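Long-range contacts in leucine aminopeptidase 2, chloroplastic (Streptomyces sp. BC16019, PDB 5LHJ), which probably removes N-terminal residues from peptides as a manganese-dependent M17 aminopeptidase, and takes part in maturation of the antibiotic bottromycin: residues Ala174-Leu179 and Val291-Thr296; Ala217-Leu222 and Glu236-Val241; His310-Glu315 and Val348-Val353; Leu461-Pro466 and Thr482-Arg487. All blocks are in the same frame, centred on the assembly; numbering follows the deposited sequence.

Contact 1: Ala174-Leu179 and Val291-Thr296; sequences AEATCL and VVAALT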
# COMPACT_ATOMS: atom_id res chain seq x y z
N ALA A 174 40.24 9.19 -14.68
CA ALA A 174 39.32 10.04 -13.92
C ALA A 174 38.54 10.99 -14.81
O ALA A 174 37.34 11.21 -14.57
CB ALA A 174 40.06 10.81 -12.86
N GLU A 175 39.19 11.54 -15.83
CA GLU A 175 38.48 12.39 -16.79
C GLU A 175 37.39 11.60 -17.54
O GLU A 175 36.30 12.11 -17.74
CB GLU A 175 39.46 13.06 -17.75
CG GLU A 175 40.22 14.19 -17.06
CD GLU A 175 41.39 14.72 -17.87
OE1 GLU A 175 41.41 14.52 -19.10
OE2 GLU A 175 42.30 15.37 -17.27
N ALA A 176 37.68 10.35 -17.89
CA ALA A 176 36.66 9.47 -18.52
C ALA A 176 35.51 9.21 -17.54
O ALA A 176 34.34 9.26 -17.91
CB ALA A 176 37.30 8.16 -18.95
N THR A 177 35.84 8.95 -16.28
CA THR A 177 34.80 8.76 -15.26
C THR A 177 33.90 10.00 -15.16
O THR A 177 32.67 9.88 -15.11
CB THR A 177 35.43 8.44 -13.88
OG1 THR A 177 36.24 7.26 -13.99
CG2 THR A 177 34.37 8.18 -12.82
N CYS A 178 34.50 11.18 -15.17
CA CYS A 178 33.72 12.42 -15.06
C CYS A 178 32.85 12.71 -16.30
O CYS A 178 31.79 13.33 -16.18
CB CYS A 178 34.65 13.60 -14.72
SG CYS A 178 35.36 13.52 -13.04
N LEU A 179 33.29 12.25 -17.48
CA LEU A 179 32.46 12.30 -18.68
C LEU A 179 31.18 11.47 -18.45
O LEU A 179 30.07 11.93 -18.72
CB LEU A 179 33.21 11.76 -19.90
CG LEU A 179 32.42 11.48 -21.17
CD1 LEU A 179 31.71 12.75 -21.65
CD2 LEU A 179 33.34 10.92 -22.24
N VAL A 291 30.38 2.73 -21.02
CA VAL A 291 30.97 2.18 -22.24
C VAL A 291 31.55 3.28 -23.13
O VAL A 291 32.70 3.17 -23.60
CB VAL A 291 29.96 1.30 -23.02
CG1 VAL A 291 30.48 0.91 -24.41
CG2 VAL A 291 29.65 0.03 -22.23
N VAL A 292 30.78 4.35 -23.34
CA VAL A 292 31.25 5.48 -24.15
C VAL A 292 32.52 6.08 -23.54
O VAL A 292 33.51 6.33 -24.24
CB VAL A 292 30.16 6.56 -24.29
CG1 VAL A 292 30.71 7.85 -24.88
CG2 VAL A 292 28.99 6.03 -25.14
N ALA A 293 32.49 6.31 -22.23
CA ALA A 293 33.61 6.93 -21.54
C ALA A 293 34.87 6.05 -21.61
O ALA A 293 35.96 6.57 -21.90
CB ALA A 293 33.25 7.26 -20.10
N ALA A 294 34.72 4.75 -21.38
CA ALA A 294 35.85 3.82 -21.49
C ALA A 294 36.45 3.87 -22.90
O ALA A 294 37.68 3.96 -23.04
CB ALA A 294 35.45 2.40 -21.14
N LEU A 295 35.60 3.84 -23.92
CA LEU A 295 36.09 3.94 -25.31
C LEU A 295 36.88 5.22 -25.57
O LEU A 295 37.92 5.18 -26.25
CB LEU A 295 34.95 3.79 -26.33
CG LEU A 295 34.61 2.32 -26.61
CD1 LEU A 295 33.16 2.16 -27.00
CD2 LEU A 295 35.53 1.74 -27.68
N THR A 296 36.42 6.35 -25.01
CA THR A 296 37.12 7.64 -25.20
C THR A 296 38.51 7.67 -24.55
O THR A 296 39.36 8.44 -24.97
CB THR A 296 36.33 8.88 -24.67
OG1 THR A 296 36.21 8.86 -23.23
CG2 THR A 296 34.96 9.00 -25.34
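A176 and A293 are the closest CA pair of the two segments, 5.0 Å apart. The segment axes of helix 164-185 and helix 286-301 approach to 8.4 Å at 151°, so the segments run roughly antiparallel, and the short separation is possible because both residues at the crossing end at CB.

At the crossing the methyls pack on carbonyl oxygens, nearly reciprocally. A293 CB lies 3.2 Å from A176 O, and A176 CB lies 3.6 Å from A293 O. Each methyl is thus closer to the other helix's carbonyl oxygen than to its CB, A176 CB to A293 CB being 4.3 Å.

Apolar contact continues one turn further on. L179 holds CG anti to its backbone N (chi1 168°), and its CD2 reaches T296 tip to tip, 4.0 Å from T296 CG2, while also bordering A293 CB. The same L179 CD2 stands 3.7 Å from T296 OG1, a methyl beside a bonded hydroxyl.

The polar bond at the contact stays within helix 286-301: T296 OG1 donates to A293 O at 2.7 Å, with only a 19° tilt from the carbonyl plane. This intrahelical bond gives the hydroxyl a partner beside the leucine methyl.

V486 of helix 486-498 touches both A176 and A293. The pair is a close, alanine-based antiparallel helix crossing in the M17 catalytic region: it joins helix 286-301, which packs through V291 and V292 on L311 of the central sheet, to helix 164-185, which also packs on helix 124-139 and helix 486-498.

Contact 2: Ala217-Leu222 and Glu236-Val241; sequences AGLTEL and EPPRYV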
# COMPACT_ATOMS: atom_id res chain seq x y z
N ALA A 217 14.77 4.59 -40.93
CA ALA A 217 14.80 3.41 -41.80
C ALA A 217 16.11 2.62 -41.73
O ALA A 217 16.10 1.39 -41.80
CB ALA A 217 14.51 3.81 -43.24
N GLY A 218 17.24 3.32 -41.57
CA GLY A 218 18.53 2.66 -41.41
C GLY A 218 18.59 1.83 -40.13
O GLY A 218 19.21 0.77 -40.10
N LEU A 219 17.95 2.32 -39.08
CA LEU A 219 17.83 1.56 -37.82
C LEU A 219 16.92 0.34 -38.01
O LEU A 219 17.30 -0.77 -37.65
CB LEU A 219 17.33 2.45 -36.67
CG LEU A 219 17.06 1.76 -35.32
CD1 LEU A 219 18.28 0.98 -34.86
CD2 LEU A 219 16.62 2.75 -34.26
N THR A 220 15.74 0.54 -38.59
CA THR A 220 14.81 -0.58 -38.87
C THR A 220 15.48 -1.77 -39.59
O THR A 220 15.22 -2.93 -39.26
CB THR A 220 13.60 -0.07 -39.67
OG1 THR A 220 12.96 0.97 -38.94
CG2 THR A 220 12.59 -1.20 -39.95
N GLU A 221 16.37 -1.47 -40.54
CA GLU A 221 17.12 -2.49 -41.29
C GLU A 221 17.97 -3.45 -40.44
O GLU A 221 18.23 -4.56 -40.86
CB GLU A 221 18.05 -1.82 -42.32
CG GLU A 221 17.33 -1.28 -43.53
CD GLU A 221 18.23 -0.50 -44.49
OE1 GLU A 221 19.46 -0.40 -44.26
OE2 GLU A 221 17.68 0.03 -45.49
N LEU A 222 18.41 -3.00 -39.26
CA LEU A 222 19.27 -3.82 -38.40
C LEU A 222 18.49 -4.88 -37.64
O LEU A 222 19.09 -5.83 -37.15
CB LEU A 222 20.04 -2.95 -37.41
CG LEU A 222 20.91 -1.84 -37.99
CD1 LEU A 222 21.73 -1.23 -36.86
CD2 LEU A 222 21.80 -2.34 -39.11
N GLU A 236 10.32 10.84 -28.49
CA GLU A 236 11.71 10.80 -28.98
C GLU A 236 11.99 9.48 -29.70
O GLU A 236 11.68 8.40 -29.18
CB GLU A 236 12.69 11.00 -27.82
CG GLU A 236 12.62 12.35 -27.16
CD GLU A 236 13.05 13.49 -28.06
OE1 GLU A 236 13.88 13.25 -28.96
OE2 GLU A 236 12.55 14.62 -27.88
N PRO A 237 12.56 9.54 -30.91
CA PRO A 237 12.84 8.29 -31.61
C PRO A 237 14.10 7.61 -31.05
O PRO A 237 14.99 8.31 -30.58
CB PRO A 237 13.07 8.76 -33.05
CG PRO A 237 13.65 10.11 -32.89
CD PRO A 237 12.89 10.71 -31.74
N PRO A 238 14.19 6.28 -31.13
CA PRO A 238 15.39 5.60 -30.65
C PRO A 238 16.57 5.77 -31.62
O PRO A 238 16.40 6.25 -32.75
CB PRO A 238 14.95 4.13 -30.57
CG PRO A 238 13.90 4.01 -31.63
CD PRO A 238 13.18 5.33 -31.63
N ARG A 239 17.76 5.43 -31.12
CA ARG A 239 19.01 5.48 -31.89
C ARG A 239 19.80 4.24 -31.55
O ARG A 239 19.67 3.69 -30.45
CB ARG A 239 19.83 6.73 -31.53
CG ARG A 239 19.21 8.06 -31.91
CD ARG A 239 19.27 8.29 -33.42
NE ARG A 239 18.74 9.58 -33.87
CZ ARG A 239 17.49 9.81 -34.29
NH1 ARG A 239 16.56 8.86 -34.28
NH2 ARG A 239 17.17 11.02 -34.74
N TYR A 240 20.65 3.82 -32.47
CA TYR A 240 21.65 2.80 -32.18
C TYR A 240 22.99 3.29 -32.69
O TYR A 240 23.08 3.71 -33.86
CB TYR A 240 21.27 1.47 -32.84
CG TYR A 240 22.28 0.39 -32.63
CD1 TYR A 240 22.49 -0.16 -31.36
CD2 TYR A 240 23.04 -0.09 -33.69
CE1 TYR A 240 23.44 -1.16 -31.16
CE2 TYR A 240 23.98 -1.10 -33.51
CZ TYR A 240 24.17 -1.63 -32.25
OH TYR A 240 25.10 -2.63 -32.07
N VAL A 241 24.00 3.23 -31.83
CA VAL A 241 25.34 3.75 -32.16
C VAL A 241 26.39 2.66 -31.99
O VAL A 241 26.41 1.95 -30.97
CB VAL A 241 25.71 4.99 -31.31
CG1 VAL A 241 27.04 5.59 -31.77
CG2 VAL A 241 24.61 6.04 -31.41
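L219 acts as a forked knob against P238, the backbone N of R239 and the CB of Y240. Its chi1 of 175° puts CG anti to the backbone N, and from CG the two methyls part, CD1 to Y240 and CD2 to P238. L219 CD1 presses on Y240 CB at 3.6 Å, while L219 CD2 lies 3.8 Å from P238 O and 4.0 Å from the ring atom P238 CG. The hollow the fork occupies is therefore walled by the proline on one side and the root of the tyrosine on the other, with R239 N 4.3 Å from L219 CD2. L219 crosses the side chains of P238 and Y240 at about a right angle.

A second bump comes from L222, whose CD1 meets Y240 CD2 at 3.6 Å and lies 4.0 Å from Y240 CE2. Y240 is thus touched twice along its length, by L219 at its base and by L222 farther out on the ring.

The R239 CB points away from the helix, yet its guanidinium curls back on its own segment: R239 NH1 donates to P238 O at 3.0 Å with an N-H...O angle of 151°, standing 38° above the carbonyl plane. The oxygen beside the L219 methyl is accordingly already bonded. Beyond the contact, the hydroxyl of Y240 hydrogen-bonds to OE2 of E242.

Segment 217-222, on helix 216-220, packs over the start of strand 239-245. That strand lies between strands 210-214 and 306-316 in the sheet; Y214 of the former touches both L222 and Y240, and R356 of helix 345-358 adjoins the same two residues.

Contact 3: His310-Glu315 and Val348-Val353; sequences HLPLAE and VVLADV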
# COMPACT_ATOMS: atom_id res chain seq x y z
N HIS A 310 28.62 -0.92 -28.57
CA HIS A 310 27.31 -1.15 -29.16
C HIS A 310 26.30 -0.52 -28.20
O HIS A 310 26.20 -0.96 -27.04
CB HIS A 310 27.02 -2.65 -29.29
CG HIS A 310 28.10 -3.44 -29.96
ND1 HIS A 310 28.06 -3.77 -31.30
CD2 HIS A 310 29.23 -4.01 -29.47
CE1 HIS A 310 29.12 -4.50 -31.61
NE2 HIS A 310 29.84 -4.67 -30.51
N LEU A 311 25.60 0.52 -28.65
CA LEU A 311 24.86 1.43 -27.76
C LEU A 311 23.41 1.68 -28.22
O LEU A 311 23.15 2.59 -29.01
CB LEU A 311 25.61 2.76 -27.62
CG LEU A 311 27.07 2.59 -27.13
CD1 LEU A 311 27.97 3.70 -27.62
CD2 LEU A 311 27.11 2.44 -25.62
N PRO A 312 22.45 0.88 -27.72
CA PRO A 312 21.03 1.15 -27.97
C PRO A 312 20.49 2.25 -27.06
O PRO A 312 20.64 2.16 -25.82
CB PRO A 312 20.37 -0.19 -27.67
CG PRO A 312 21.24 -0.80 -26.61
CD PRO A 312 22.64 -0.35 -26.92
N LEU A 313 19.87 3.27 -27.66
CA LEU A 313 19.42 4.47 -26.97
C LEU A 313 17.92 4.66 -27.18
O LEU A 313 17.45 4.66 -28.31
CB LEU A 313 20.18 5.70 -27.49
CG LEU A 313 21.69 5.58 -27.68
CD1 LEU A 313 22.25 6.91 -28.16
CD2 LEU A 313 22.40 5.19 -26.40
N ALA A 314 17.17 4.84 -26.09
CA ALA A 314 15.71 5.02 -26.18
C ALA A 314 15.14 5.60 -24.90
O ALA A 314 15.81 5.61 -23.87
CB ALA A 314 15.03 3.69 -26.50
N GLU A 315 13.91 6.10 -24.98
CA GLU A 315 13.10 6.41 -23.80
C GLU A 315 12.02 5.34 -23.63
O GLU A 315 11.53 4.81 -24.61
CB GLU A 315 12.41 7.76 -23.91
CG GLU A 315 13.29 8.99 -23.90
CD GLU A 315 12.49 10.28 -23.81
OE1 GLU A 315 11.27 10.28 -24.13
OE2 GLU A 315 13.06 11.32 -23.41
N VAL A 348 15.14 -6.51 -22.81
CA VAL A 348 14.49 -6.64 -24.12
C VAL A 348 15.25 -5.81 -25.17
O VAL A 348 15.43 -6.26 -26.29
CB VAL A 348 12.99 -6.23 -24.02
CG1 VAL A 348 12.32 -6.20 -25.39
CG2 VAL A 348 12.25 -7.17 -23.08
N VAL A 349 15.69 -4.62 -24.80
CA VAL A 349 16.49 -3.75 -25.66
C VAL A 349 17.88 -4.39 -25.95
O VAL A 349 18.35 -4.42 -27.09
CB VAL A 349 16.66 -2.35 -25.03
CG1 VAL A 349 17.66 -1.52 -25.79
CG2 VAL A 349 15.31 -1.62 -24.95
N LEU A 350 18.53 -4.89 -24.91
CA LEU A 350 19.86 -5.48 -25.04
C LEU A 350 19.89 -6.76 -25.87
O LEU A 350 20.89 -7.03 -26.52
CB LEU A 350 20.45 -5.78 -23.66
CG LEU A 350 20.77 -4.56 -22.78
CD1 LEU A 350 21.09 -4.98 -21.34
CD2 LEU A 350 21.91 -3.80 -23.37
N ALA A 351 18.81 -7.55 -25.83
CA ALA A 351 18.75 -8.88 -26.46
C ALA A 351 19.28 -8.89 -27.89
O ALA A 351 20.24 -9.58 -28.22
CB ALA A 351 17.33 -9.42 -26.42
N ASP A 352 18.69 -8.05 -28.74
CA ASP A 352 19.05 -8.07 -30.17
C ASP A 352 20.45 -7.51 -30.40
O ASP A 352 21.15 -7.94 -31.31
CB ASP A 352 18.04 -7.27 -30.99
CG ASP A 352 16.64 -7.70 -30.70
OD1 ASP A 352 16.20 -8.68 -31.33
OD2 ASP A 352 15.97 -7.12 -29.80
N VAL A 353 20.88 -6.59 -29.55
CA VAL A 353 22.23 -6.04 -29.66
C VAL A 353 23.27 -7.11 -29.32
O VAL A 353 24.31 -7.19 -29.97
CB VAL A 353 22.41 -4.77 -28.80
CG1 VAL A 353 23.83 -4.23 -28.92
CG2 VAL A 353 21.38 -3.72 -29.21
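H310 opens the contact with V353: H310 CB lies 3.6 Å from V353 CG1, the methyl that stands anti to the valine's backbone N (chi1 179°). The imidazole itself is engaged outside the helix, where ND1 hydrogen-bonds with OE2 of E242 and with the hydroxyl of Y240.

Two residues on, P312 provides the main bearing surface. P312 CB and CG both rest on V349 CG1, at 3.6 and 3.7 Å, and both also meet V353 CG2, with P312 CG at 3.9 Å from it. P312 therefore rests by its CB-CG edge on two valines one helical turn apart, and its line crosses theirs obliquely. L350 CD2 adds a looser contact with P312 CG at 4.5 Å.

Strand 306-316 and helix 345-358 run roughly antiparallel as short segments, at 146°, with axes 9.1 Å apart. L227 of helix 225-231 touches both P312 and V349. Helix 345-358 begins with the manganese ligand E345, and L350 packs on K261, another ligand, although this chain holds no metal.

Every approach across the interface is carbon to carbon and all five touching residues are buried. Between the two segments the fit beside the metal site thus rests on apolar shape, while the polar ends of H310 and D352 find their partners outside, D352 with L332, G226 and H331.

Contact 4: Leu461-Pro466 and Thr482-Arg487; sequences LDIAAP and TGFAVR
F484 holds CG anti to its backbone N (chi1 -171°), on the P466 side, and chi2 of 85° turns the ring's face to the proline. In T482 the first torsion sets OG1 between the backbone N and the carbonyl carbon, facing the carbonyl of that same proline. P466 CB stands 3.6 Å from the F484 ring centroid and only 9° off the normal, a CH-pi contact over the face; P466 CG shares that face, 3.6 Å from F484 CE2. I463 instead meets the ring at its edge, I463 CG2 lying in plane 3.8 Å from F484 CD2.

T482 OG1 donates to P466 O at 2.7 Å, in the carbonyl plane and on a lone pair. The same T482 OG1 accepts from F484 N at 3.1 Å, forming an ST turn. A type II beta turn from G483 to V486 overlaps with it, and A485 takes the N-cap position of helix 486-498, so the loop leaving strand 458-462 is pinned to the approach to the C-terminal helix of the catalytic domain. I463 CD1 lies 3.8 Å from F484 O and 4.3 Å from A485 CB. F411 of strand 410-413 meets both I463 and the F484 ring.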
# COMPACT_ATOMS: atom_id res chain seq x y z
N LEU A 461 27.61 -6.98 -16.44
CA LEU A 461 27.75 -6.14 -15.25
C LEU A 461 26.44 -5.41 -14.98
O LEU A 461 26.03 -4.59 -15.79
CB LEU A 461 28.87 -5.11 -15.44
CG LEU A 461 30.27 -5.59 -15.81
CD1 LEU A 461 31.28 -4.44 -15.73
CD2 LEU A 461 30.71 -6.70 -14.91
N ASP A 462 25.78 -5.73 -13.87
CA ASP A 462 24.52 -5.07 -13.49
C ASP A 462 24.88 -4.01 -12.45
O ASP A 462 25.25 -4.34 -11.33
CB ASP A 462 23.52 -6.10 -12.95
CG ASP A 462 22.11 -5.52 -12.73
OD1 ASP A 462 21.90 -4.28 -12.73
OD2 ASP A 462 21.19 -6.35 -12.54
N ILE A 463 24.80 -2.74 -12.85
CA ILE A 463 25.32 -1.63 -12.04
C ILE A 463 24.23 -0.65 -11.59
O ILE A 463 24.52 0.50 -11.30
CB ILE A 463 26.46 -0.90 -12.78
CG1 ILE A 463 25.97 -0.24 -14.08
CG2 ILE A 463 27.61 -1.87 -13.07
CD1 ILE A 463 26.91 0.80 -14.65
N ALA A 464 22.99 -1.13 -11.49
CA ALA A 464 21.83 -0.27 -11.18
C ALA A 464 22.02 0.62 -9.95
O ALA A 464 21.87 1.85 -10.02
CB ALA A 464 20.58 -1.14 -11.01
N ALA A 465 22.43 0.04 -8.84
CA ALA A 465 22.58 0.81 -7.62
C ALA A 465 23.82 1.73 -7.58
O ALA A 465 23.67 2.89 -7.25
CB ALA A 465 22.55 -0.10 -6.40
N PRO A 466 25.02 1.23 -7.92
CA PRO A 466 26.17 2.14 -7.71
C PRO A 466 26.35 3.22 -8.79
O PRO A 466 27.16 4.13 -8.58
CB PRO A 466 27.37 1.19 -7.66
CG PRO A 466 26.92 -0.06 -8.32
CD PRO A 466 25.46 -0.16 -8.11
N THR A 482 27.73 8.75 -10.81
CA THR A 482 29.03 8.39 -10.26
C THR A 482 30.08 8.01 -11.31
O THR A 482 31.28 8.07 -11.04
CB THR A 482 28.90 7.18 -9.33
OG1 THR A 482 28.41 6.06 -10.07
CG2 THR A 482 27.98 7.48 -8.17
N GLY A 483 29.64 7.63 -12.52
CA GLY A 483 30.54 7.07 -13.52
C GLY A 483 31.06 5.68 -13.16
O GLY A 483 32.09 5.24 -13.65
N PHE A 484 30.32 4.98 -12.29
CA PHE A 484 30.67 3.64 -11.86
C PHE A 484 30.87 2.71 -13.07
O PHE A 484 30.11 2.78 -14.03
CB PHE A 484 29.59 3.05 -10.95
CG PHE A 484 29.97 1.75 -10.30
CD1 PHE A 484 30.70 1.75 -9.13
CD2 PHE A 484 29.58 0.54 -10.85
CE1 PHE A 484 31.03 0.55 -8.51
CE2 PHE A 484 29.92 -0.66 -10.24
CZ PHE A 484 30.65 -0.64 -9.06
N ALA A 485 31.93 1.91 -12.98
CA ALA A 485 32.35 0.88 -13.94
C ALA A 485 33.28 1.37 -15.05
O ALA A 485 33.91 0.55 -15.73
CB ALA A 485 31.17 0.10 -14.53
N VAL A 486 33.42 2.69 -15.23
CA VAL A 486 34.37 3.22 -16.22
C VAL A 486 35.78 2.71 -15.93
O VAL A 486 36.44 2.14 -16.81
CB VAL A 486 34.36 4.77 -16.29
CG1 VAL A 486 35.48 5.28 -17.18
CG2 VAL A 486 33.02 5.27 -16.82
N ARG A 487 36.23 2.88 -14.70
CA ARG A 487 37.59 2.50 -14.37
C ARG A 487 37.79 0.98 -14.30
O ARG A 487 38.85 0.49 -14.70
CB ARG A 487 38.04 3.23 -13.11
CG ARG A 487 38.38 4.68 -13.44
CD ARG A 487 38.72 5.50 -12.22
NE ARG A 487 37.47 5.70 -11.50
CZ ARG A 487 37.22 5.41 -10.24
NH1 ARG A 487 38.16 4.96 -9.40
NH2 ARG A 487 36.00 5.64 -9.78

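In the fold
Contacts 2 and 3 are joined through the sheet: their centres lie 10 Å apart, and strands 239-245 and 306-316 pair through R239 O to L313 N and V241 O to L311 N, both 2.8 Å. Contacts 1 and 4, with centres 12 Å apart, meet where T177 OG1 lies 3.2 Å from R487 NE, probably a hydrogen bond. The two pairs are bridged by V292 CG2 of contact 1, 3.6 Å from L311 CD1 of contact 3. Two contacts lie near the manganese site, empty in this chain: the side chains of L350 (contact 3) and I463 (contact 4) are about 4 and 8 Å from that of K261, Y240 (contact 2) about 11 Å.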